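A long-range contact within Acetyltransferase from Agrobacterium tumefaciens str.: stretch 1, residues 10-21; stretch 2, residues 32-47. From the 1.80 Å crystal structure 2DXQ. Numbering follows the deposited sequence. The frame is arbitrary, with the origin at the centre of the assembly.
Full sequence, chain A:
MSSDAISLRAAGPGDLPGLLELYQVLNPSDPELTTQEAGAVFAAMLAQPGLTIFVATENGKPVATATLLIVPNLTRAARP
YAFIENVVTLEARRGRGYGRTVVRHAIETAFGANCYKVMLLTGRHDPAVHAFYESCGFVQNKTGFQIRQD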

# COMPACT_ATOMS: atom_id res chain seq x y z
N ALA A 10 -3.86 8.80 -16.99
CA ALA A 10 -3.21 9.23 -15.77
C ALA A 10 -3.48 10.71 -15.58
O ALA A 10 -3.59 11.47 -16.55
CB ALA A 10 -1.69 8.97 -15.84
N ALA A 11 -3.59 11.11 -14.31
CA ALA A 11 -3.73 12.51 -13.95
C ALA A 11 -2.41 13.24 -14.15
O ALA A 11 -1.33 12.62 -14.11
CB ALA A 11 -4.19 12.66 -12.50
N GLY A 12 -2.50 14.54 -14.35
CA GLY A 12 -1.32 15.40 -14.50
C GLY A 12 -1.62 16.78 -13.94
O GLY A 12 -2.65 16.96 -13.30
N PRO A 13 -0.73 17.75 -14.19
CA PRO A 13 -0.78 19.10 -13.60
C PRO A 13 -2.19 19.69 -13.45
O PRO A 13 -2.68 19.89 -12.33
CB PRO A 13 0.06 19.93 -14.58
CG PRO A 13 1.11 18.97 -15.05
CD PRO A 13 0.41 17.61 -15.13
N GLY A 14 -2.85 19.94 -14.57
CA GLY A 14 -4.15 20.61 -14.59
C GLY A 14 -5.31 19.87 -13.94
O GLY A 14 -6.42 20.41 -13.84
N ASP A 15 -5.07 18.64 -13.48
CA ASP A 15 -6.15 17.80 -12.96
C ASP A 15 -6.46 18.03 -11.49
O ASP A 15 -7.42 17.48 -10.96
CB ASP A 15 -5.84 16.33 -13.22
CG ASP A 15 -5.93 15.97 -14.69
OD1 ASP A 15 -6.87 16.45 -15.35
OD2 ASP A 15 -5.06 15.25 -15.18
N LEU A 16 -5.64 18.83 -10.82
CA LEU A 16 -5.77 18.97 -9.38
C LEU A 16 -7.14 19.46 -8.90
O LEU A 16 -7.70 18.84 -7.98
CB LEU A 16 -4.60 19.79 -8.80
CG LEU A 16 -4.52 19.87 -7.27
CD1 LEU A 16 -4.62 18.49 -6.61
CD2 LEU A 16 -3.21 20.60 -6.87
N PRO A 17 -7.70 20.56 -9.49
CA PRO A 17 -9.04 20.97 -9.05
C PRO A 17 -10.09 19.85 -9.13
O PRO A 17 -10.85 19.63 -8.17
CB PRO A 17 -9.39 22.12 -10.02
CG PRO A 17 -8.08 22.68 -10.39
CD PRO A 17 -7.16 21.48 -10.50
N GLY A 18 -10.10 19.13 -10.25
CA GLY A 18 -11.05 18.03 -10.47
C GLY A 18 -10.88 16.87 -9.50
O GLY A 18 -11.86 16.32 -9.00
N LEU A 19 -9.63 16.52 -9.22
CA LEU A 19 -9.30 15.49 -8.23
C LEU A 19 -9.74 15.89 -6.84
O LEU A 19 -10.30 15.08 -6.10
CB LEU A 19 -7.80 15.23 -8.22
CG LEU A 19 -7.28 14.31 -9.32
CD1 LEU A 19 -5.75 14.33 -9.30
CD2 LEU A 19 -7.83 12.90 -9.12
N LEU A 20 -9.51 17.15 -6.48
CA LEU A 20 -9.95 17.60 -5.16
C LEU A 20 -11.47 17.50 -5.00
O LEU A 20 -11.98 17.10 -3.94
CB LEU A 20 -9.43 19.02 -4.86
CG LEU A 20 -7.91 19.17 -4.68
CD1 LEU A 20 -7.53 20.65 -4.60
CD2 LEU A 20 -7.47 18.46 -3.37
N GLU A 21 -12.22 17.82 -6.06
CA GLU A 21 -13.67 17.65 -6.02
C GLU A 21 -14.09 16.21 -5.77
O GLU A 21 -15.01 15.94 -4.98
CB GLU A 21 -14.31 18.22 -7.29
CG GLU A 21 -14.04 19.71 -7.45
CD GLU A 21 -14.83 20.36 -8.58
OE1 GLU A 21 -15.65 19.67 -9.22
OE2 GLU A 21 -14.61 21.57 -8.81
N GLU A 32 -11.90 21.35 2.74
CA GLU A 32 -11.84 21.54 1.29
C GLU A 32 -10.54 22.25 0.96
O GLU A 32 -10.47 23.48 1.00
CB GLU A 32 -13.08 22.27 0.77
CG GLU A 32 -14.37 21.53 1.15
CD GLU A 32 -15.64 22.16 0.59
OE1 GLU A 32 -15.60 23.30 0.08
OE2 GLU A 32 -16.69 21.48 0.64
N LEU A 33 -9.50 21.46 0.69
CA LEU A 33 -8.19 21.99 0.31
C LEU A 33 -8.29 22.74 -0.99
O LEU A 33 -8.97 22.30 -1.92
CB LEU A 33 -7.19 20.84 0.11
CG LEU A 33 -6.81 20.00 1.31
CD1 LEU A 33 -5.81 18.94 0.86
CD2 LEU A 33 -6.21 20.85 2.42
N THR A 34 -7.63 23.90 -1.07
CA THR A 34 -7.56 24.62 -2.33
C THR A 34 -6.47 23.99 -3.21
O THR A 34 -5.62 23.24 -2.73
CB THR A 34 -7.23 26.09 -2.10
OG1 THR A 34 -5.90 26.19 -1.54
CG2 THR A 34 -8.23 26.69 -1.13
N THR A 35 -6.51 24.30 -4.50
CA THR A 35 -5.48 23.87 -5.42
C THR A 35 -4.10 24.33 -4.91
O THR A 35 -3.11 23.59 -5.00
CB THR A 35 -5.81 24.39 -6.84
OG1 THR A 35 -7.08 23.86 -7.24
CG2 THR A 35 -4.78 23.95 -7.82
N GLN A 36 -4.05 25.53 -4.34
CA GLN A 36 -2.79 26.05 -3.81
C GLN A 36 -2.28 25.23 -2.62
O GLN A 36 -1.10 24.87 -2.59
CB GLN A 36 -2.92 27.54 -3.42
CG GLN A 36 -3.03 28.48 -4.62
CD GLN A 36 -4.37 28.36 -5.33
OE1 GLN A 36 -5.39 28.11 -4.69
NE2 GLN A 36 -4.36 28.55 -6.66
N GLU A 37 -3.17 24.95 -1.67
CA GLU A 37 -2.83 24.15 -0.47
C GLU A 37 -2.39 22.74 -0.85
O GLU A 37 -1.54 22.14 -0.16
CB GLU A 37 -4.03 24.05 0.47
CG GLU A 37 -4.29 25.34 1.26
CD GLU A 37 -5.61 25.34 2.00
OE1 GLU A 37 -6.55 24.62 1.59
OE2 GLU A 37 -5.72 26.10 2.99
N ALA A 38 -2.96 22.22 -1.93
CA ALA A 38 -2.72 20.84 -2.33
C ALA A 38 -1.56 20.67 -3.29
O ALA A 38 -1.15 19.55 -3.58
CB ALA A 38 -4.03 20.21 -2.91
N GLY A 39 -0.99 21.78 -3.78
CA GLY A 39 -0.02 21.75 -4.88
C GLY A 39 1.27 20.99 -4.59
O GLY A 39 1.75 20.22 -5.43
N ALA A 40 1.82 21.21 -3.39
CA ALA A 40 3.08 20.60 -3.00
C ALA A 40 2.97 19.07 -2.91
O ALA A 40 3.81 18.35 -3.46
CB ALA A 40 3.54 21.19 -1.67
N VAL A 41 1.94 18.58 -2.23
CA VAL A 41 1.71 17.13 -2.14
C VAL A 41 1.38 16.53 -3.51
O VAL A 41 1.90 15.47 -3.87
CB VAL A 41 0.66 16.75 -1.07
CG1 VAL A 41 0.36 15.26 -1.14
CG2 VAL A 41 1.19 17.07 0.30
N PHE A 42 0.55 17.22 -4.30
CA PHE A 42 0.23 16.73 -5.65
C PHE A 42 1.51 16.55 -6.49
O PHE A 42 1.70 15.53 -7.18
CB PHE A 42 -0.79 17.64 -6.36
CG PHE A 42 -1.29 17.09 -7.67
CD1 PHE A 42 -1.86 15.83 -7.74
CD2 PHE A 42 -1.21 17.86 -8.84
CE1 PHE A 42 -2.33 15.32 -8.96
CE2 PHE A 42 -1.69 17.35 -10.07
CZ PHE A 42 -2.25 16.08 -10.11
N ALA A 43 2.40 17.53 -6.43
CA ALA A 43 3.68 17.46 -7.15
C ALA A 43 4.53 16.27 -6.68
O ALA A 43 5.13 15.58 -7.51
CB ALA A 43 4.46 18.77 -7.00
N ALA A 44 4.56 16.04 -5.37
CA ALA A 44 5.26 14.90 -4.79
C ALA A 44 4.67 13.58 -5.28
O ALA A 44 5.40 12.62 -5.51
CB ALA A 44 5.22 14.94 -3.27
N MSE A 45 3.34 13.55 -5.42
CA MSE A 45 2.65 12.37 -5.94
C MSE A 45 3.02 12.09 -7.39
O MSE A 45 3.31 10.95 -7.78
CB MSE A 45 1.13 12.52 -5.79
CG MSE A 45 0.68 12.48 -4.34
SE MSE A 45 -1.24 12.64 -4.14
CE MSE A 45 -1.69 10.77 -4.52
N LEU A 46 3.03 13.16 -8.19
CA LEU A 46 3.36 13.05 -9.60
C LEU A 46 4.82 12.59 -9.79
O LEU A 46 5.13 11.87 -10.74
CB LEU A 46 3.08 14.39 -10.31
CG LEU A 46 1.60 14.78 -10.45
CD1 LEU A 46 1.48 16.11 -11.18
CD2 LEU A 46 0.74 13.74 -11.15
N ALA A 47 5.66 12.94 -8.83
CA ALA A 47 7.09 12.59 -8.83
C ALA A 47 7.38 11.21 -8.23
O ALA A 47 8.48 10.67 -8.40
CB ALA A 47 7.89 13.65 -8.11

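At the centre of this contact Leu16 drops into a hole on the helix of stretch 2, among Thr35, Ala38, Gly39 and Phe42. Leu16 CD1 lies over one face of the Phe42 ring, 4.1 Å from the ring centroid, a CH-pi arrangement in which a weakly polarised C-H meets the electron-rich aromatic face. Leu16 CD2 also reaches the backbone, 3.5 Å from Thr35 O and 3.9 Å from Gly39 CA. A small residue suits the wall of such a hole: Ala38 offers one methyl, with its CB 4.1 Å from Leu16 CD2.

Phe42 answers from the other side and gives up the most surface to the contact. Its CA-to-CB bond points toward stretch 1, and with chi1 near 180° (t) the ring meets Leu19, with Leu19 CD1 3.6 Å from Phe42 CE1. The ring also reaches the loop before the helix: Gly12 O lies near the ring plane, 3.3 Å from Phe42 CZ, so that a carbonyl oxygen faces the slightly positive rim of hydrogens. Gly12 O also accepts a hydrogen bond from Asp15 N (3.0 Å), and so is not left without a polar partner.

One turn on from Leu16, Leu20 continues the apolar surface. Both methyls of Leu20, CD1 and CD2, lie 3.9 Å from Ala38 CB; Leu20 CD2 is 4.2 Å from Leu33 CB and Leu20 CD1 3.5 Å from Leu33 O, against the backbone leading into the second helix. At the far end of that helix, Leu46 covers the loop of stretch 1, its CD1 4.4 Å from Pro13 CD and its CD2 3.8 Å from Ala11 O.

The two helices cross nearly at right angles, 99° between their directions, with axes 10.1 Å apart at closest approach. No hydrogen bond joins the stretches; van der Waals packing dominates, and 522 Å² is buried in all.

Polar groups at the edge instead order each stretch internally. Thr34 caps the second helix: its OG1 accepts from Glu37 N (3.0 Å), and Glu37 OE1 accepts from Thr34 N (3.0 Å), a reciprocal capping box that satisfies amides at the helix start. Beside it, Thr35 OG1 merely touches Pro17 CG at 3.5 Å; proline, having no N-H to donate, is tolerated in the first turn of a helix, where the backbone nitrogens have no carbonyl one turn earlier in the helix to bond. In stretch 1, Asp15 OD2 accepts from Gly12 N (2.8 Å), bracing the loop that meets Phe42.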